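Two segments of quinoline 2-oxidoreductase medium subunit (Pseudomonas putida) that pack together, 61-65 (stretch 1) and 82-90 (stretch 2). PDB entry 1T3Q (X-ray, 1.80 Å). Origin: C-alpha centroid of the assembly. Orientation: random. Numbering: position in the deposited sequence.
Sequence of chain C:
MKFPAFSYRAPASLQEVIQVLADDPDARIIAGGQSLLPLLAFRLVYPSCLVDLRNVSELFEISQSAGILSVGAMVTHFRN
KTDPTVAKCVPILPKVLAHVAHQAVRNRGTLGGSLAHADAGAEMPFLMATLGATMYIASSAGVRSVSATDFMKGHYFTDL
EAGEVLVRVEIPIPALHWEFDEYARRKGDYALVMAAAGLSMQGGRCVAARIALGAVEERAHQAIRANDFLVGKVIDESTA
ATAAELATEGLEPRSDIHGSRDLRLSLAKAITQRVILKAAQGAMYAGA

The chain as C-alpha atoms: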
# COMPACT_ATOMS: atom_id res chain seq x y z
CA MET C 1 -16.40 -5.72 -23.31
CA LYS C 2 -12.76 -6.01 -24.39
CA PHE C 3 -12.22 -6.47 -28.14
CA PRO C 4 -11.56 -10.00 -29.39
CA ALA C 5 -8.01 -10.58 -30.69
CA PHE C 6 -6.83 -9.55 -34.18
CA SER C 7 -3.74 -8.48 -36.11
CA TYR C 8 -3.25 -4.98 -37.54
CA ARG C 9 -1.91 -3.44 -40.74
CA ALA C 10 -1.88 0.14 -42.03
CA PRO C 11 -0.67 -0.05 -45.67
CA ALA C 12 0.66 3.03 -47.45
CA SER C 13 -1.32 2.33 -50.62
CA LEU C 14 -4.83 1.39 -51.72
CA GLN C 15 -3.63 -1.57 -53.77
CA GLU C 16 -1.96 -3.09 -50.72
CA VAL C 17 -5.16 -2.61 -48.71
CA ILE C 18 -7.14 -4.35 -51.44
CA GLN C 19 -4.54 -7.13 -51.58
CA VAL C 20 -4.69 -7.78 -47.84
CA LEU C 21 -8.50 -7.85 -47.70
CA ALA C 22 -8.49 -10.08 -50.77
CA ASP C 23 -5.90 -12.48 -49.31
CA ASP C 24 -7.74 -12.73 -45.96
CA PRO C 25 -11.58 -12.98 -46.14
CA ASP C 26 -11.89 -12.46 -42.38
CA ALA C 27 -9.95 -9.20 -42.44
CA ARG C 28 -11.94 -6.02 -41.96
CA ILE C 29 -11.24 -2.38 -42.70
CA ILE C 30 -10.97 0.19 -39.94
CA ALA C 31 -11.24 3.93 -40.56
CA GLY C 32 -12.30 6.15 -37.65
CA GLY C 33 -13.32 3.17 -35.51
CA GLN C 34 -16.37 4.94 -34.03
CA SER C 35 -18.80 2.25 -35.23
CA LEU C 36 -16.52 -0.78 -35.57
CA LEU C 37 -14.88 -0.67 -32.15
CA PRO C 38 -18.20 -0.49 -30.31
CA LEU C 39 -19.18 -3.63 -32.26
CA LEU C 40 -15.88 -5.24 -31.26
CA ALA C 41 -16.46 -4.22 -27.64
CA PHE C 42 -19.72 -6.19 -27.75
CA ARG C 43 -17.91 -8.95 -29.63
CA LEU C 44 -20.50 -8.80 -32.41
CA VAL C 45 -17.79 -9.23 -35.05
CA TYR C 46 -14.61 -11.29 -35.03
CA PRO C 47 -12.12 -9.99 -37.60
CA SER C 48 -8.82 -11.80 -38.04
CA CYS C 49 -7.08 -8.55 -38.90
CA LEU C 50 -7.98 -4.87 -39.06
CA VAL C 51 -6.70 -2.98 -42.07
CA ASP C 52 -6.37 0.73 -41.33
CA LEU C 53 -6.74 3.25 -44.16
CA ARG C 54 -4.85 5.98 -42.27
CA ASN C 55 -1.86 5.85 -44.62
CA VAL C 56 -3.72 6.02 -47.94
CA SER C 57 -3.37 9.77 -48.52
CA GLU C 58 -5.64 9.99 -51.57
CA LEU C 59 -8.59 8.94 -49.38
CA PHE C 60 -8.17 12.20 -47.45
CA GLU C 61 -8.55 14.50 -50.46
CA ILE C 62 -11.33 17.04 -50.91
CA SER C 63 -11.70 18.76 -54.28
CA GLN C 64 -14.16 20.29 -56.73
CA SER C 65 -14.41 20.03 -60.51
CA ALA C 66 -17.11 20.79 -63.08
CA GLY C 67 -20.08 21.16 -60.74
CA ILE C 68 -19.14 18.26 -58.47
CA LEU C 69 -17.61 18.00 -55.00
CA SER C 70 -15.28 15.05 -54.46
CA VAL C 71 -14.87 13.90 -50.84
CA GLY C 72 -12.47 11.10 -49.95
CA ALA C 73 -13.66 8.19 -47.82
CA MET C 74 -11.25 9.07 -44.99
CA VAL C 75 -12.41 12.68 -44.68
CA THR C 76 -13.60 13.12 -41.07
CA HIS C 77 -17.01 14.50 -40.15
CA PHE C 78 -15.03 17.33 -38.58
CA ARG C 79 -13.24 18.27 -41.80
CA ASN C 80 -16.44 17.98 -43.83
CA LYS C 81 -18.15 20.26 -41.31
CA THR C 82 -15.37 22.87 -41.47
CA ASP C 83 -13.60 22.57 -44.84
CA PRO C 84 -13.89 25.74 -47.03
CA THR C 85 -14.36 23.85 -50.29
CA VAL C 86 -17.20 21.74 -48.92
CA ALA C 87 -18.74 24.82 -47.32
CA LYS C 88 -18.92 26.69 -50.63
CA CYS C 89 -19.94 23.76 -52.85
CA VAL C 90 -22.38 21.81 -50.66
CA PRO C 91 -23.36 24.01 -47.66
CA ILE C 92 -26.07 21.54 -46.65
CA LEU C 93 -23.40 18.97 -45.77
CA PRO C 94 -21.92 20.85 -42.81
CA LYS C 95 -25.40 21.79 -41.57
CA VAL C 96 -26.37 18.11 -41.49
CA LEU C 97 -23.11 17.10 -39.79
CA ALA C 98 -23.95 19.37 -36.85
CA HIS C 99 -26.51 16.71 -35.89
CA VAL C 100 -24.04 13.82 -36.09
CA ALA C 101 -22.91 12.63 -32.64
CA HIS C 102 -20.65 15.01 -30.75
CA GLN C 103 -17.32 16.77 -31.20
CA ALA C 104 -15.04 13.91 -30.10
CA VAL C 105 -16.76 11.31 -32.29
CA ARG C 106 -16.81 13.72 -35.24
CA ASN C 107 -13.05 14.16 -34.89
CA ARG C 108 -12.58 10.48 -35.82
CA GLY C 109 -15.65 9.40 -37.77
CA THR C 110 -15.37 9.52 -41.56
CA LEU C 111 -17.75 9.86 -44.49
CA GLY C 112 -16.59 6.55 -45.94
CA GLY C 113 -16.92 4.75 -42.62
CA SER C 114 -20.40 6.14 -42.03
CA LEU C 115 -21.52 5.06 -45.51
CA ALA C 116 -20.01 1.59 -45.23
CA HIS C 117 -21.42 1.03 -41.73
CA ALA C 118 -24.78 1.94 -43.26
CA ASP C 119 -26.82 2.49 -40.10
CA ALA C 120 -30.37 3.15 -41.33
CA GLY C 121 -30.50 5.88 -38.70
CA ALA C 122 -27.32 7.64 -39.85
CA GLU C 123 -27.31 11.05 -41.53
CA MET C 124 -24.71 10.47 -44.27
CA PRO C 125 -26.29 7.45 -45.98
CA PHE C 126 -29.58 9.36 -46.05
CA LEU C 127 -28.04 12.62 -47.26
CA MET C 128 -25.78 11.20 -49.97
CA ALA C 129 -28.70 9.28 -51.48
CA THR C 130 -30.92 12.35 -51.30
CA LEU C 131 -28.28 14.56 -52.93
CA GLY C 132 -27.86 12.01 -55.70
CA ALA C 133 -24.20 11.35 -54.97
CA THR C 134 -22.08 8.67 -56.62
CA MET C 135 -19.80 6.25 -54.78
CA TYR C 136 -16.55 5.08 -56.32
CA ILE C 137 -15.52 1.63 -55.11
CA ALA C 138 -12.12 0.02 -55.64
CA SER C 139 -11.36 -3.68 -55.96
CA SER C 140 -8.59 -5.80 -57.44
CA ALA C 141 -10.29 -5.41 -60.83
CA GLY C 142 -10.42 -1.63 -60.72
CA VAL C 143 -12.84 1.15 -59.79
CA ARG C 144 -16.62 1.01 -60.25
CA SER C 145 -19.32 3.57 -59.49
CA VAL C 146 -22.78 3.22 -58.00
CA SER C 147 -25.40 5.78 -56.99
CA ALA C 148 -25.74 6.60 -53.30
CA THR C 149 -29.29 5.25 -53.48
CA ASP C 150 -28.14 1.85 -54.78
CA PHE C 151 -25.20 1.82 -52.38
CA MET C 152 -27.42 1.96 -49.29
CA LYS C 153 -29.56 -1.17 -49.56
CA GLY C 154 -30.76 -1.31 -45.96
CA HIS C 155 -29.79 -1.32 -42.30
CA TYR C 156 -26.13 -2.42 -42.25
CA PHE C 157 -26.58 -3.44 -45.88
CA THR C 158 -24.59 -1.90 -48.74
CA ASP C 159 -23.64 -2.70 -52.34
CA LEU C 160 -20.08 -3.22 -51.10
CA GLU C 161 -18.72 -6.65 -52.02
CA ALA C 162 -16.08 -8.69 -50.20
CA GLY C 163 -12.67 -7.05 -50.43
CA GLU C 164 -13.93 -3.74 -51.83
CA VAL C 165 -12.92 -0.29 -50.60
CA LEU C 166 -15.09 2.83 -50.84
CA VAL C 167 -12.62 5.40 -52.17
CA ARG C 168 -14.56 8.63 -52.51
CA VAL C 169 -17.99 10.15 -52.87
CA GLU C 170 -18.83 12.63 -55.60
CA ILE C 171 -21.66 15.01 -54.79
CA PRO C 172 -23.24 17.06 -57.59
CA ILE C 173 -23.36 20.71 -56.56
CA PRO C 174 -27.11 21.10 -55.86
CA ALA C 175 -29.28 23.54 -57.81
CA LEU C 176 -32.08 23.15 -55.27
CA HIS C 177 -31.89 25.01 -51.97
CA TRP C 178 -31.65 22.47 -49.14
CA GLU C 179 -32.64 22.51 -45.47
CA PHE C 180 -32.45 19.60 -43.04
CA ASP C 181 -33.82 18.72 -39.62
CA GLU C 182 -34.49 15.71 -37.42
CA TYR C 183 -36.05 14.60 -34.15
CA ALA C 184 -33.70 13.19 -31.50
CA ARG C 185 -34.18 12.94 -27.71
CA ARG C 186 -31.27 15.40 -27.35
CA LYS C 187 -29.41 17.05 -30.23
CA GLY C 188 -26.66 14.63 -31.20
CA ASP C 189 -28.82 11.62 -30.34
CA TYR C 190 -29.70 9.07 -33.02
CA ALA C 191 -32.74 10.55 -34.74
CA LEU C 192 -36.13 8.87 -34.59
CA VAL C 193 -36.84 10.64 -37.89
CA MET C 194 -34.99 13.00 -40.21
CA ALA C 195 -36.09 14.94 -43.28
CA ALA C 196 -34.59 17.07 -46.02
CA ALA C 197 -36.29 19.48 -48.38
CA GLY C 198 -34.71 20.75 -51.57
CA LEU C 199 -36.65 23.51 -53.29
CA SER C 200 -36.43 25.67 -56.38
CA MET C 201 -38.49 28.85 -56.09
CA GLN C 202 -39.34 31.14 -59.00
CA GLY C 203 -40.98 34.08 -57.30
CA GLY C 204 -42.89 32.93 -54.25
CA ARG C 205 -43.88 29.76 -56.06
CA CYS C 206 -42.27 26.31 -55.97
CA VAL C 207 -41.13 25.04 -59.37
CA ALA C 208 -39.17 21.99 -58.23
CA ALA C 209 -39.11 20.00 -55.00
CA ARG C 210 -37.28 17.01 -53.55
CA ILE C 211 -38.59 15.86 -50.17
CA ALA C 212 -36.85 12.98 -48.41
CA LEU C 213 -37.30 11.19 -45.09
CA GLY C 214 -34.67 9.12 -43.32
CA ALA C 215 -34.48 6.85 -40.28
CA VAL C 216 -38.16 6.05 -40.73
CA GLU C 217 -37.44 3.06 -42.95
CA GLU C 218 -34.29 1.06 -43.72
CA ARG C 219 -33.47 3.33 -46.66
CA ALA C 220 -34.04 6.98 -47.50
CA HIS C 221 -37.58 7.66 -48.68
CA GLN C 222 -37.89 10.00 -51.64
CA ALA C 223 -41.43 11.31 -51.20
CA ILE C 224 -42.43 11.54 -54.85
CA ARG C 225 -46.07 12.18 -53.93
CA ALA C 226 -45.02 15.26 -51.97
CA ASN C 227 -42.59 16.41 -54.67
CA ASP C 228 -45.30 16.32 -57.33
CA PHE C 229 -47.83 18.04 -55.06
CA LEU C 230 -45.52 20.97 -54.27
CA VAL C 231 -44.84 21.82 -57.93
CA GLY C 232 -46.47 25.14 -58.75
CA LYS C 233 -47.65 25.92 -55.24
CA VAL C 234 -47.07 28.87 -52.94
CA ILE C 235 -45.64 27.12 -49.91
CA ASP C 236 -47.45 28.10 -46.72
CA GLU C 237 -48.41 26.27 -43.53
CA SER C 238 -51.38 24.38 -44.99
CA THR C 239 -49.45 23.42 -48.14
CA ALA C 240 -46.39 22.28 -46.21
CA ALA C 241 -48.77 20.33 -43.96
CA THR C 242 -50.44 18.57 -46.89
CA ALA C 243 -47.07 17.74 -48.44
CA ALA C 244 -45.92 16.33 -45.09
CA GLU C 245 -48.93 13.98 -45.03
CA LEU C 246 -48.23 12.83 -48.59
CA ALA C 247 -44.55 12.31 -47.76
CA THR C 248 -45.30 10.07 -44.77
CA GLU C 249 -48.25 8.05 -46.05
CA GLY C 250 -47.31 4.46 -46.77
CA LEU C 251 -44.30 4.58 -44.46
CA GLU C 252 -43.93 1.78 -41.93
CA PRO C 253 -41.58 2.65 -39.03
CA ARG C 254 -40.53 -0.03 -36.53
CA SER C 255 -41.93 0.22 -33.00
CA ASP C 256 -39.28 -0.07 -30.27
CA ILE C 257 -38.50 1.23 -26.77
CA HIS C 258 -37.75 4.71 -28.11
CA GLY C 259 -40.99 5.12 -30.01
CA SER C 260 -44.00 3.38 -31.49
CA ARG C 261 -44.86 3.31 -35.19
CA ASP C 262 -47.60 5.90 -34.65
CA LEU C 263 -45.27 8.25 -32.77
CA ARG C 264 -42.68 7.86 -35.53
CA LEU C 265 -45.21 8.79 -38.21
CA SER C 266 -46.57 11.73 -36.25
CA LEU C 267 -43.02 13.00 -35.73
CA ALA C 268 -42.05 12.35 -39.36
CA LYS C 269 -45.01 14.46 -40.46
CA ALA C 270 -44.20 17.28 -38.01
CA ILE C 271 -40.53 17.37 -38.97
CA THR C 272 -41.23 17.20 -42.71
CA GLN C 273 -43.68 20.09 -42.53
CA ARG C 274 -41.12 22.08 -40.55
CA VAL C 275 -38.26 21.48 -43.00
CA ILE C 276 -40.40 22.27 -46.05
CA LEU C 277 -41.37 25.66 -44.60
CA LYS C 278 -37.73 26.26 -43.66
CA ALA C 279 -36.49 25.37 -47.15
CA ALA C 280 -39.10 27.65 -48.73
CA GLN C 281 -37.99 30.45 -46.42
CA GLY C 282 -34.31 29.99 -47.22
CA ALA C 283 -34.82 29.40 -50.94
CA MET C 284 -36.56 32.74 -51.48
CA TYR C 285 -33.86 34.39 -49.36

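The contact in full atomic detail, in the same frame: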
# COMPACT_ATOMS: atom_id res chain seq x y z
N GLU C 61 -8.37 13.35 -49.58
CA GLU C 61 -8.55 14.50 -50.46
C GLU C 61 -9.97 15.03 -50.62
O GLU C 61 -10.94 14.28 -50.68
CB GLU C 61 -7.99 14.19 -51.85
CG GLU C 61 -6.58 13.63 -51.87
CD GLU C 61 -6.07 13.39 -53.28
N ILE C 62 -10.07 16.36 -50.69
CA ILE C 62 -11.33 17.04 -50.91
C ILE C 62 -11.04 17.96 -52.10
O ILE C 62 -10.04 18.67 -52.09
CB ILE C 62 -11.75 17.93 -49.72
CG1 ILE C 62 -12.09 17.06 -48.50
CG2 ILE C 62 -12.96 18.78 -50.11
CD1 ILE C 62 -12.54 17.87 -47.29
N SER C 63 -11.90 17.92 -53.11
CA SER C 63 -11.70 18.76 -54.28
C SER C 63 -13.01 19.01 -55.01
O SER C 63 -14.02 18.36 -54.73
CB SER C 63 -10.69 18.11 -55.24
OG SER C 63 -11.18 16.88 -55.74
N GLN C 64 -12.98 19.96 -55.94
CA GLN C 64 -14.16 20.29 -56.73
C GLN C 64 -13.77 20.37 -58.20
O GLN C 64 -12.65 20.77 -58.53
CB GLN C 64 -14.74 21.63 -56.28
CG GLN C 64 -14.52 22.77 -57.26
CD GLN C 64 -15.13 24.07 -56.79
OE1 GLN C 64 -14.70 24.64 -55.80
NE2 GLN C 64 -16.15 24.54 -57.51
N SER C 65 -14.69 19.99 -59.08
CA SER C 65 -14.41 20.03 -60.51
C SER C 65 -15.68 19.85 -61.33
O SER C 65 -16.40 18.86 -61.19
CB SER C 65 -13.41 18.93 -60.88
OG SER C 65 -13.16 18.93 -62.28
N THR C 82 -16.14 21.62 -41.53
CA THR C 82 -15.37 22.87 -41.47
C THR C 82 -14.58 23.24 -42.72
O THR C 82 -14.15 24.38 -42.86
CB THR C 82 -14.39 22.84 -40.28
OG1 THR C 82 -13.40 21.82 -40.51
CG2 THR C 82 -15.12 22.54 -38.98
N ASP C 83 -14.37 22.29 -43.63
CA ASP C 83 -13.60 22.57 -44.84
C ASP C 83 -14.25 23.64 -45.73
O ASP C 83 -15.44 23.58 -46.02
CB ASP C 83 -13.39 21.28 -45.63
CG ASP C 83 -12.64 21.52 -46.93
OD1 ASP C 83 -13.29 21.87 -47.93
OD2 ASP C 83 -11.40 21.37 -46.94
N PRO C 84 -13.45 24.63 -46.17
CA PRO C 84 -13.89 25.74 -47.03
C PRO C 84 -14.52 25.29 -48.34
O PRO C 84 -15.57 25.79 -48.74
CB PRO C 84 -12.60 26.53 -47.26
CG PRO C 84 -11.80 26.25 -46.04
CD PRO C 84 -12.02 24.77 -45.85
N THR C 85 -13.86 24.35 -49.02
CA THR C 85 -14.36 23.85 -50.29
C THR C 85 -15.76 23.26 -50.13
O THR C 85 -16.68 23.62 -50.86
CB THR C 85 -13.43 22.78 -50.87
OG1 THR C 85 -12.12 23.32 -51.03
CG2 THR C 85 -13.94 22.31 -52.23
N VAL C 86 -15.91 22.36 -49.16
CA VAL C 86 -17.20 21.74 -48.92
C VAL C 86 -18.23 22.81 -48.60
O VAL C 86 -19.34 22.80 -49.13
CB VAL C 86 -17.14 20.77 -47.73
CG1 VAL C 86 -18.54 20.30 -47.37
CG2 VAL C 86 -16.25 19.58 -48.08
N ALA C 87 -17.85 23.74 -47.73
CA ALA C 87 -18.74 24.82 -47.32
C ALA C 87 -19.29 25.63 -48.49
O ALA C 87 -20.47 26.01 -48.49
CB ALA C 87 -18.02 25.75 -46.34
N LYS C 88 -18.46 25.90 -49.49
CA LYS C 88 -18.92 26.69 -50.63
C LYS C 88 -19.67 25.88 -51.69
O LYS C 88 -20.57 26.40 -52.35
CB LYS C 88 -17.74 27.42 -51.27
N CYS C 89 -19.30 24.61 -51.85
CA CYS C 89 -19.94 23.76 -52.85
C CYS C 89 -21.22 23.08 -52.38
O CYS C 89 -22.22 23.07 -53.11
CB CYS C 89 -18.95 22.69 -53.33
SG CYS C 89 -17.52 23.35 -54.20
N VAL C 90 -21.21 22.51 -51.19
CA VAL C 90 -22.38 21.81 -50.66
C VAL C 90 -22.65 22.21 -49.21
O VAL C 90 -22.49 21.40 -48.29
CB VAL C 90 -22.19 20.27 -50.75
CG1 VAL C 90 -23.47 19.54 -50.35
CG2 VAL C 90 -21.78 19.88 -52.16

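What joins the strand to the helix? Side-chain packing does most of the work: no hydrogen bond crosses between the stretches, and about 250 Å² is buried in all. The strand, 62-65, runs at 40° to the helix, 84-89, with axes 8.4 Å apart at their closest. Strand alternation sends the CA-to-CB bonds of Ile 62 and Gln 64 toward the helix and that of Ser 63 away, so a small polar residue sits on the exposed side.

How does Ile 62 fill its place? Its chi1 is m and chi2 t, an extended conformation that carries Ile 62 CD1 to 3.7 Å from Asp 83 CG at the start of the helix. Both branches pack on this end of the helix: Ile 62 CG2 lies 3.9 Å from Val 86 CG2 and 4.1 Å from Thr 85 CB. A branched aliphatic chain can thus touch three residues at once, and it has the largest covered area of the contact.

Why does an aspartate stand beside this isoleucine? Asp 83 is the N-cap. With chi1 t, its carboxylate reaches forward to the first turn, and Asp 83 OD1 accepts a hydrogen bond from Val 86 N at 2.9 Å. Capping leaves the CG carbon against the isoleucine methyl, so one side chain both caps the helix and helps to cover Ile 62.

What does Gln 64 meet further along? Thr 85, with chi1 m, places its CG2 methyl 4.2 Å from Gln 64 CB, its apolar branch facing the strand. One turn later, Cys 89, also m, has its CA-to-CB bond toward the strand. The glutamine's chi1 of 108° lies between wells, while chi2 is t, and the chain runs alongside the sulfur, with Cys 89 SG 3.9 Å from Gln 64 CB and 3.5 Å from Gln 64 OE1.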